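Local coordinates for protein FACT-Spt16 (Cicer arietinum, PDB 5CE6) that probably serves as a histone-chaperone subunit of the FACT complex, its N-terminal domain implicated in binding histones H3-H4 during transcription through chromatin, at residues F29-A35 with L75-G79; A55-P59 with S70-F74; S155-A161 with F182-A188. All blocks are in the same frame, centred on the assembly; numbering follows the deposited sequence. Where two conformers were deposited one is given.

Interaction 1. Residues F29-A35 with L75-G79; sequences FQTRLKA and LWLLG
Two helices of the N-terminal lobe pack here: residues 29-35, a regular alpha-helical piece of helix 26-42, lie against residues 75-78, the last turn of helix 69-78, after which Gly79, with positive phi (85/4), leaves the helical conformation. The backbones come nearest at Phe29 and Leu77, with CA atoms 5.3 Å apart; Phe29 CA is 3.5 Å from Leu77 O in a CA-H...O contact. In the t rotamer, Phe29 puts CD1 4.0 Å from Leu77 CG and 3.8 Å from Leu78 CD2. One turn on, Arg32 points toward the partner helix and makes the main polar contact. With chi1 m and chi2 and chi3 t, its extended chain crosses the Trp76 indole: CD sits over the five-membered ring, 3.6 Å from its centroid (CH-pi), and the guanidinium lies flat on the indole, planes at 11° and centres 4.5 Å apart, an off-centre cation-pi stack. NH1 donates to Trp76 O at 2.8 Å and nearly straight (169°), and a water links NH1, weakly, to Leu75 O. Leu33 (t, p) sets CB 4.3 Å from CD1 of Leu77, whose chi1 is -149° and chi2 p; both leucines also meet Phe89 of strand 85-89. Ala35 closes the contact, its CB 4.3 Å from Trp76 CH2 at the indole edge. On Trp76, chi1 t brings the ring alongside helix 26-42. The chemistry is divided: Phe29, Leu33, Leu77 and Leu78 form an apolar seam, while one arginine both stacks on the indole and donates to Trp76 O, a carbonyl in the helix's last turn.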
loop_
_atom_site.group_PDB
_atom_site.type_symbol
_atom_site.label_atom_id
_atom_site.label_comp_id
_atom_site.label_asym_id
_atom_site.label_seq_id
_atom_site.Cartn_x
_atom_site.Cartn_y
_atom_site.Cartn_z
ATOM N N PHE A 29 3.808 5.147 20.859
ATOM C CA PHE A 29 3.845 3.739 21.238
ATOM C C PHE A 29 2.726 3.409 22.230
ATOM O O PHE A 29 1.995 2.437 22.045
ATOM C CB PHE A 29 5.209 3.384 21.841
ATOM C CG PHE A 29 5.262 2.011 22.442
ATOM C CD1 PHE A 29 5.362 0.888 21.632
ATOM C CD2 PHE A 29 5.220 1.838 23.817
ATOM C CE1 PHE A 29 5.403 -0.378 22.181
ATOM C CE2 PHE A 29 5.268 0.572 24.376
ATOM C CZ PHE A 29 5.362 -0.535 23.558
ATOM N N GLN A 30 2.577 4.235 23.263
ATOM C CA GLN A 30 1.564 3.993 24.294
ATOM C C GLN A 30 0.148 4.071 23.736
ATOM O O GLN A 30 -0.690 3.211 24.013
ATOM C CB GLN A 30 1.713 4.985 25.455
ATOM C CG GLN A 30 2.901 4.728 26.355
ATOM C CD GLN A 30 2.992 5.725 27.495
ATOM O OE1 GLN A 30 2.353 5.557 28.534
ATOM N NE2 GLN A 30 3.784 6.775 27.302
ATOM N N THR A 31 -0.110 5.112 22.953
ATOM C CA THR A 31 -1.421 5.320 22.359
ATOM C C THR A 31 -1.784 4.167 21.437
ATOM O O THR A 31 -2.903 3.638 21.483
ATOM C CB THR A 31 -1.471 6.639 21.572
ATOM O OG1 THR A 31 -1.303 7.733 22.479
ATOM C CG2 THR A 31 -2.801 6.786 20.868
ATOM N N ARG A 32 -0.827 3.760 20.612
ATOM C CA ARG A 32 -1.074 2.697 19.652
ATOM C C ARG A 32 -1.121 1.302 20.285
ATOM O O ARG A 32 -1.914 0.464 19.850
ATOM C CB ARG A 32 -0.090 2.795 18.484
ATOM C CG ARG A 32 -0.407 3.997 17.586
ATOM C CD ARG A 32 0.571 4.177 16.436
ATOM N NE ARG A 32 0.326 5.448 15.752
ATOM C CZ ARG A 32 1.079 5.946 14.774
ATOM N NH1 ARG A 32 2.145 5.294 14.345
ATOM N NH2 ARG A 32 0.768 7.122 14.236
ATOM N N LEU A 33 -0.317 1.065 21.328
ATOM C CA LEU A 33 -0.378 -0.214 22.036
ATOM C C LEU A 33 -1.746 -0.367 22.704
ATOM O O LEU A 33 -2.348 -1.447 22.697
ATOM C CB LEU A 33 0.757 -0.341 23.066
ATOM C CG LEU A 33 0.972 -1.703 23.734
ATOM C CD1 LEU A 33 1.292 -2.747 22.684
ATOM C CD2 LEU A 33 2.089 -1.634 24.768
ATOM N N LYS A 34 -2.243 0.730 23.269
ATOM C CA LYS A 34 -3.566 0.743 23.879
ATOM C C LYS A 34 -4.642 0.471 22.834
ATOM O O LYS A 34 -5.538 -0.347 23.047
ATOM C CB LYS A 34 -3.815 2.093 24.551
ATOM C CG LYS A 34 -4.938 2.096 25.575
ATOM C CD LYS A 34 -4.498 2.829 26.839
ATOM C CE LYS A 34 -3.680 4.070 26.498
ATOM N NZ LYS A 34 -2.986 4.637 27.688
ATOM N N ALA A 35 -4.535 1.158 21.701
ATOM C CA ALA A 35 -5.478 0.982 20.600
ATOM C C ALA A 35 -5.512 -0.472 20.147
ATOM O O ALA A 35 -6.585 -1.044 19.954
ATOM C CB ALA A 35 -5.122 1.893 19.437
ATOM N N LEU A 75 6.514 -0.731 12.324
ATOM C CA LEU A 75 6.569 0.687 11.968
ATOM C C LEU A 75 5.478 1.490 12.675
ATOM O O LEU A 75 5.715 2.602 13.164
ATOM C CB LEU A 75 6.446 0.851 10.440
ATOM C CG LEU A 75 7.703 0.437 9.669
ATOM C CD1 LEU A 75 7.410 0.309 8.183
ATOM C CD2 LEU A 75 8.805 1.455 9.888
ATOM N N TRP A 76 4.277 0.926 12.724
ATOM C CA TRP A 76 3.137 1.591 13.337
ATOM C C TRP A 76 3.367 1.768 14.828
ATOM O O TRP A 76 3.175 2.854 15.384
ATOM C CB TRP A 76 1.877 0.758 13.086
ATOM C CG TRP A 76 0.593 1.372 13.564
ATOM C CD1 TRP A 76 -0.073 2.433 13.009
ATOM C CD2 TRP A 76 -0.206 0.927 14.664
ATOM N NE1 TRP A 76 -1.226 2.686 13.715
ATOM C CE2 TRP A 76 -1.335 1.770 14.731
ATOM C CE3 TRP A 76 -0.073 -0.103 15.604
ATOM C CZ2 TRP A 76 -2.320 1.619 15.709
ATOM C CZ3 TRP A 76 -1.053 -0.259 16.561
ATOM C CH2 TRP A 76 -2.160 0.600 16.614
ATOM N N LEU A 77 3.815 0.698 15.474
ATOM C CA LEU A 77 3.948 0.685 16.925
ATOM C C LEU A 77 5.201 1.432 17.397
ATOM O O LEU A 77 5.149 2.225 18.352
ATOM C CB LEU A 77 3.975 -0.770 17.418
ATOM C CG LEU A 77 3.411 -1.155 18.786
ATOM C CD1 LEU A 77 2.003 -0.609 18.982
ATOM C CD2 LEU A 77 3.404 -2.669 18.934
ATOM N N LEU A 78 6.320 1.183 16.715
ATOM C CA LEU A 78 7.640 1.598 17.196
ATOM C C LEU A 78 8.311 2.667 16.333
ATOM O O LEU A 78 9.266 3.312 16.766
ATOM C CB LEU A 78 8.560 0.379 17.310
ATOM C CG LEU A 78 8.126 -0.663 18.347
ATOM C CD1 LEU A 78 8.783 -2.011 18.091
ATOM C CD2 LEU A 78 8.445 -0.179 19.746
ATOM N N GLY A 79 7.820 2.843 15.112
ATOM C CA GLY A 79 8.339 3.878 14.232
ATOM C C GLY A 79 9.561 3.452 13.444
ATOM O O GLY A 79 10.143 4.260 12.720
HETATM O O HOH W 1 4.860 5.339 12.442
#

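Interaction 2. Residues A55-P59 with S70-F74; sequences AVACP and STALF
Strand 55-58, in extended conformation, runs across helix 70-74 at nearly a right angle: the axes approach to 7.8 Å with a signed crossing angle of -98°. CA atoms come nearest at Val56-Ser70 (5.7 Å) and Cys58-Thr71 (6.2 Å). Val56 and Cys58, alternate residues of the strand and both in the m rotamer, point toward the helix. Val56 spreads its methyls, CG1 lying 3.6 Å from Leu73 CD2 (Leu73 is t, p) and CG2 3.7 Å from Phe74 CE2. Phe74, with chi1 m and chi2 -82° setting the ring plane, also takes Cys58 SG 3.4 Å from its CD2, an oblique sulfur-aromatic contact with the sulfur 4.4 Å from the ring centroid. The same SG is 3.6 Å from Thr71 N and 3.7 Å from Thr71 OG1 (Thr71 is m). Ser70 (p) places CB 4.4 Å from Val56 CB, while its OG bonds to Glu163 outside the segments. Phe191 of helix 188-196 packs on both Val56 and Leu73. Such a helix laid across a sheet face is alpha/beta packing, here in the N-terminal lobe of Spt16, whose family probably belongs with the aminopeptidase P N-terminal-like domains.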
loop_
_atom_site.group_PDB
_atom_site.type_symbol
_atom_site.label_atom_id
_atom_site.label_comp_id
_atom_site.label_asym_id
_atom_site.label_seq_id
_atom_site.Cartn_x
_atom_site.Cartn_y
_atom_site.Cartn_z
ATOM N N ALA A 55 1.412 -13.427 17.448
ATOM C CA ALA A 55 2.830 -13.475 17.098
ATOM C C ALA A 55 3.056 -12.795 15.765
ATOM O O ALA A 55 2.381 -13.111 14.777
ATOM C CB ALA A 55 3.319 -14.925 17.030
ATOM N N VAL A 56 3.998 -11.855 15.729
ATOM C CA VAL A 56 4.399 -11.252 14.461
ATOM C C VAL A 56 5.902 -11.421 14.315
ATOM O O VAL A 56 6.632 -11.425 15.311
ATOM C CB VAL A 56 3.995 -9.755 14.335
ATOM C CG1 VAL A 56 2.527 -9.560 14.693
ATOM C CG2 VAL A 56 4.877 -8.870 15.203
ATOM N N ALA A 57 6.365 -11.580 13.080
ATOM C CA ALA A 57 7.782 -11.844 12.848
ATOM C C ALA A 57 8.239 -11.260 11.521
ATOM O O ALA A 57 7.533 -11.357 10.514
ATOM C CB ALA A 57 8.060 -13.341 12.901
ATOM N N CYS A 58 9.412 -10.636 11.532
ATOM C CA CYS A 58 9.968 -9.995 10.349
ATOM C C CYS A 58 11.293 -10.638 9.976
ATOM O O CYS A 58 12.095 -10.951 10.846
ATOM C CB CYS A 58 10.177 -8.508 10.606
ATOM S SG CYS A 58 8.622 -7.661 10.857
ATOM N N PRO A 59 11.522 -10.836 8.669
ATOM C CA PRO A 59 12.719 -11.493 8.139
ATOM C C PRO A 59 13.935 -10.569 8.149
ATOM O O PRO A 59 13.790 -9.387 8.435
ATOM C CB PRO A 59 12.313 -11.817 6.690
ATOM C CG PRO A 59 11.378 -10.756 6.332
ATOM C CD PRO A 59 10.598 -10.438 7.593
ATOM N N SER A 70 3.498 -7.524 8.880
ATOM C CA SER A 70 4.248 -7.610 10.130
ATOM C C SER A 70 5.199 -6.425 10.254
ATOM O O SER A 70 5.359 -5.851 11.334
ATOM C CB SER A 70 5.036 -8.912 10.183
ATOM O OG SER A 70 5.818 -9.047 9.015
ATOM N N THR A 71 5.839 -6.066 9.143
ATOM C CA THR A 71 6.715 -4.899 9.127
ATOM C C THR A 71 5.911 -3.643 9.441
ATOM O O THR A 71 6.333 -2.792 10.224
ATOM C CB THR A 71 7.423 -4.752 7.780
ATOM O OG1 THR A 71 8.357 -5.832 7.625
ATOM C CG2 THR A 71 8.182 -3.431 7.711
ATOM N N ALA A 72 4.730 -3.554 8.848
ATOM C CA ALA A 72 3.847 -2.425 9.107
ATOM C C ALA A 72 3.500 -2.272 10.589
ATOM O O ALA A 72 3.442 -1.153 11.101
ATOM C CB ALA A 72 2.584 -2.540 8.263
ATOM N N LEU A 73 3.275 -3.384 11.285
ATOM C CA LEU A 73 2.989 -3.309 12.716
ATOM C C LEU A 73 4.163 -2.723 13.498
ATOM O O LEU A 73 3.969 -1.849 14.347
ATOM C CB LEU A 73 2.585 -4.671 13.289
ATOM C CG LEU A 73 2.257 -4.623 14.780
ATOM C CD1 LEU A 73 1.074 -3.707 15.051
ATOM C CD2 LEU A 73 2.011 -6.014 15.354
ATOM N N PHE A 74 5.376 -3.211 13.228
ATOM C CA PHE A 74 6.560 -2.633 13.857
ATOM C C PHE A 74 6.706 -1.140 13.578
ATOM O O PHE A 74 6.995 -0.375 14.486
ATOM C CB PHE A 74 7.836 -3.364 13.435
ATOM C CG PHE A 74 8.080 -4.643 14.173
ATOM C CD1 PHE A 74 8.673 -4.628 15.432
ATOM C CD2 PHE A 74 7.764 -5.859 13.598
ATOM C CE1 PHE A 74 8.919 -5.811 16.117
ATOM C CE2 PHE A 74 8.014 -7.053 14.270
ATOM C CZ PHE A 74 8.590 -7.030 15.527
#

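Interaction 3. Residues S155-A161 with F182-A188; sequences STVGHIA and FRLSDVA
Strands 156-159 and 183-186 run side by side in parallel, axes 4.6 Å apart at closest and twisted by -32°, pairing Thr156 with Arg183, Val157 with Leu184, Gly158 with Ser185 and His159 with Asp186. The backbone ladder alternates: Arg183 N to Ser155 O 2.9 Å, Val157 N to Arg183 O 2.8 Å, Ser185 N to Val157 O 3.0 Å, His159 N to Ser185 O 2.8 Å and Val187 N to His159 O 2.9 Å. On one face, the Phe182 ring (chi1 m) fits against Ser155 and Val157, with CD1 3.4 Å from Ser155 CB and CD2 3.6 Å from Val157 CG2; Ile143 of helix 133-145 touches all three side chains. Beside them Val157 (t) abuts Leu184, Val157 CB lying 4.0 Å from Leu184 CD2. His159, chi1 p, brings its ring back beside Leu184, with His159 NE2 3.9 Å from Leu184 CB. On the other face, Thr156 CG2 sits over the Arg183 guanidinium and 3.3 Å from Ser185 OG, whose hydroxyl bonds to Gly49. The hollow at Gly158 is filled by Val187 CG1, 3.6 Å from Gly158 CA; a CB there would clash with it. Past the strands, Ile160 centres an inverse gamma turn and its CG2 rests 4.3 Å from Ala188 CB. Helix 168-179 links the two strands in a beta-alpha-beta crossover, and strand 183-186 forms one edge of the sheet. Asp186 (t) finishes the contact: OD1 takes Ala161 N at 3.3 Å and, in an Asx turn, Ala188 N at 3.0 Å, so one carboxylate ties the first strand's exit to the start of helix 188-196.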
loop_
_atom_site.group_PDB
_atom_site.type_symbol
_atom_site.label_atom_id
_atom_site.label_comp_id
_atom_site.label_asym_id
_atom_site.label_seq_id
_atom_site.Cartn_x
_atom_site.Cartn_y
_atom_site.Cartn_z
ATOM N N SER A 155 -4.626 -22.789 24.109
ATOM C CA SER A 155 -4.159 -21.507 23.584
ATOM C C SER A 155 -4.428 -21.338 22.093
ATOM O O SER A 155 -4.189 -22.244 21.289
ATOM C CB SER A 155 -2.669 -21.297 23.876
ATOM O OG SER A 155 -2.450 -20.931 25.229
ATOM N N THR A 156 -4.934 -20.166 21.732
ATOM C CA THR A 156 -5.057 -19.797 20.334
ATOM C C THR A 156 -4.097 -18.650 20.044
ATOM O O THR A 156 -4.216 -17.568 20.619
ATOM C CB THR A 156 -6.498 -19.394 19.966
ATOM O OG1 THR A 156 -7.363 -20.528 20.116
ATOM C CG2 THR A 156 -6.564 -18.898 18.532
ATOM N N VAL A 157 -3.133 -18.903 19.166
ATOM C CA VAL A 157 -2.180 -17.881 18.754
ATOM C C VAL A 157 -2.555 -17.330 17.394
ATOM O O VAL A 157 -2.648 -18.075 16.418
ATOM C CB VAL A 157 -0.745 -18.432 18.702
ATOM C CG1 VAL A 157 0.216 -17.378 18.172
ATOM C CG2 VAL A 157 -0.318 -18.873 20.077
ATOM N N GLY A 158 -2.772 -16.023 17.329
ATOM C CA GLY A 158 -3.029 -15.375 16.058
ATOM C C GLY A 158 -1.733 -15.050 15.347
ATOM O O GLY A 158 -0.753 -14.651 15.976
ATOM N N HIS A 159 -1.715 -15.247 14.034
ATOM C CA HIS A 159 -0.582 -14.818 13.226
ATOM C C HIS A 159 -1.084 -14.328 11.883
ATOM O O HIS A 159 -2.249 -14.524 11.544
ATOM C CB HIS A 159 0.438 -15.944 13.049
ATOM C CG HIS A 159 -0.089 -17.132 12.311
ATOM N ND1 HIS A 159 0.673 -17.842 11.403
ATOM C CD2 HIS A 159 -1.293 -17.750 12.348
ATOM C CE1 HIS A 159 -0.043 -18.834 10.910
ATOM N NE2 HIS A 159 -1.245 -18.801 11.466
ATOM N N ILE A 160 -0.212 -13.668 11.132
ATOM C CA ILE A 160 -0.573 -13.214 9.798
ATOM C C ILE A 160 -0.279 -14.392 8.878
ATOM O O ILE A 160 0.825 -14.525 8.353
ATOM C CB ILE A 160 0.227 -11.964 9.409
ATOM C CG1 ILE A 160 0.012 -10.875 10.471
ATOM C CG2 ILE A 160 -0.190 -11.467 8.041
ATOM C CD1 ILE A 160 0.990 -9.718 10.400
ATOM N N ALA A 161 -1.269 -15.267 8.731
ATOM C CA ALA A 161 -1.043 -16.601 8.169
ATOM C C ALA A 161 -0.536 -16.587 6.729
ATOM O O ALA A 161 0.199 -17.485 6.317
ATOM C CB ALA A 161 -2.308 -17.444 8.284
ATOM N N PHE A 182 -0.789 -25.431 20.110
ATOM C CA PHE A 182 -1.626 -24.246 19.926
ATOM C C PHE A 182 -2.518 -24.295 18.698
ATOM O O PHE A 182 -2.121 -24.774 17.633
ATOM C CB PHE A 182 -0.772 -22.978 19.827
ATOM C CG PHE A 182 0.096 -22.726 21.020
ATOM C CD1 PHE A 182 -0.267 -23.185 22.277
ATOM C CD2 PHE A 182 1.281 -22.018 20.884
ATOM C CE1 PHE A 182 0.542 -22.950 23.380
ATOM C CE2 PHE A 182 2.094 -21.776 21.979
ATOM C CZ PHE A 182 1.725 -22.244 23.229
ATOM N N ARG A 183 -3.725 -23.770 18.854
ATOM C CA ARG A 183 -4.574 -23.486 17.711
ATOM C C ARG A 183 -4.041 -22.202 17.081
ATOM O O ARG A 183 -3.747 -21.244 17.794
ATOM C CB ARG A 183 -6.015 -23.294 18.176
ATOM C CG ARG A 183 -7.055 -23.876 17.237
ATOM C CD ARG A 183 -7.918 -22.785 16.620
ATOM N NE ARG A 183 -8.782 -22.141 17.608
ATOM C CZ ARG A 183 -9.604 -21.131 17.341
ATOM N NH1 ARG A 183 -9.676 -20.638 16.112
ATOM N NH2 ARG A 183 -10.353 -20.611 18.304
ATOM N N LEU A 184 -3.900 -22.182 15.757
ATOM C CA LEU A 184 -3.386 -21.005 15.058
ATOM C C LEU A 184 -4.479 -20.313 14.232
ATOM O O LEU A 184 -5.137 -20.950 13.410
ATOM C CB LEU A 184 -2.204 -21.386 14.158
ATOM C CG LEU A 184 -0.991 -22.077 14.790
ATOM C CD1 LEU A 184 0.106 -22.294 13.763
ATOM C CD2 LEU A 184 -0.453 -21.291 15.975
ATOM N N SER A 185 -4.660 -19.011 14.448
ATOM C CA SER A 185 -5.684 -18.237 13.736
ATOM C C SER A 185 -5.087 -17.105 12.907
ATOM O O SER A 185 -4.189 -16.398 13.363
ATOM C CB SER A 185 -6.687 -17.639 14.727
ATOM O OG SER A 185 -7.414 -18.653 15.391
ATOM N N ASP A 186 -5.596 -16.923 11.692
ATOM C CA ASP A 186 -5.192 -15.794 10.869
ATOM C C ASP A 186 -5.797 -14.540 11.485
ATOM O O ASP A 186 -6.993 -14.500 11.777
ATOM C CB ASP A 186 -5.681 -15.976 9.426
ATOM C CG ASP A 186 -5.183 -14.888 8.485
ATOM O OD1 ASP A 186 -4.307 -14.090 8.876
ATOM O OD2 ASP A 186 -5.662 -14.838 7.333
ATOM N N VAL A 187 -4.968 -13.526 11.711
ATOM C CA VAL A 187 -5.458 -12.268 12.262
ATOM C C VAL A 187 -5.190 -11.083 11.335
ATOM O O VAL A 187 -5.216 -9.933 11.765
ATOM C CB VAL A 187 -4.887 -11.984 13.672
ATOM C CG1 VAL A 187 -5.376 -13.019 14.647
ATOM C CG2 VAL A 187 -3.365 -11.949 13.654
ATOM N N ALA A 188 -4.942 -11.361 10.058
ATOM C CA ALA A 188 -4.674 -10.282 9.107
ATOM C C ALA A 188 -5.811 -9.254 9.081
ATOM O O ALA A 188 -5.574 -8.051 8.953
ATOM C CB ALA A 188 -4.410 -10.836 7.720
#

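All three contacts belong to the N-terminal lobe. Along the chain, interaction 2 falls between the two segments of interaction 1, and interaction 3 follows both. Interactions 1 and 2, centres 13 Å apart, use successive parts of helix 69-78, whose earlier turn packs on strand 53-58 and whose end meets helix 26-42. Interactions 2 and 3, 14 Å apart between centres, touch in the six-stranded mixed sheet, where strands 53-58 and 156-159 are neighbours: Ala55 N lies 2.9 Å from Gly158 O, a probable hydrogen bond. Interactions 1 and 3 remain about 11 Å apart at their nearest atoms. Helix 69-78 thus ties the sheet to helix 26-42, and the contacts form one continuous core from one sheet edge to the helices.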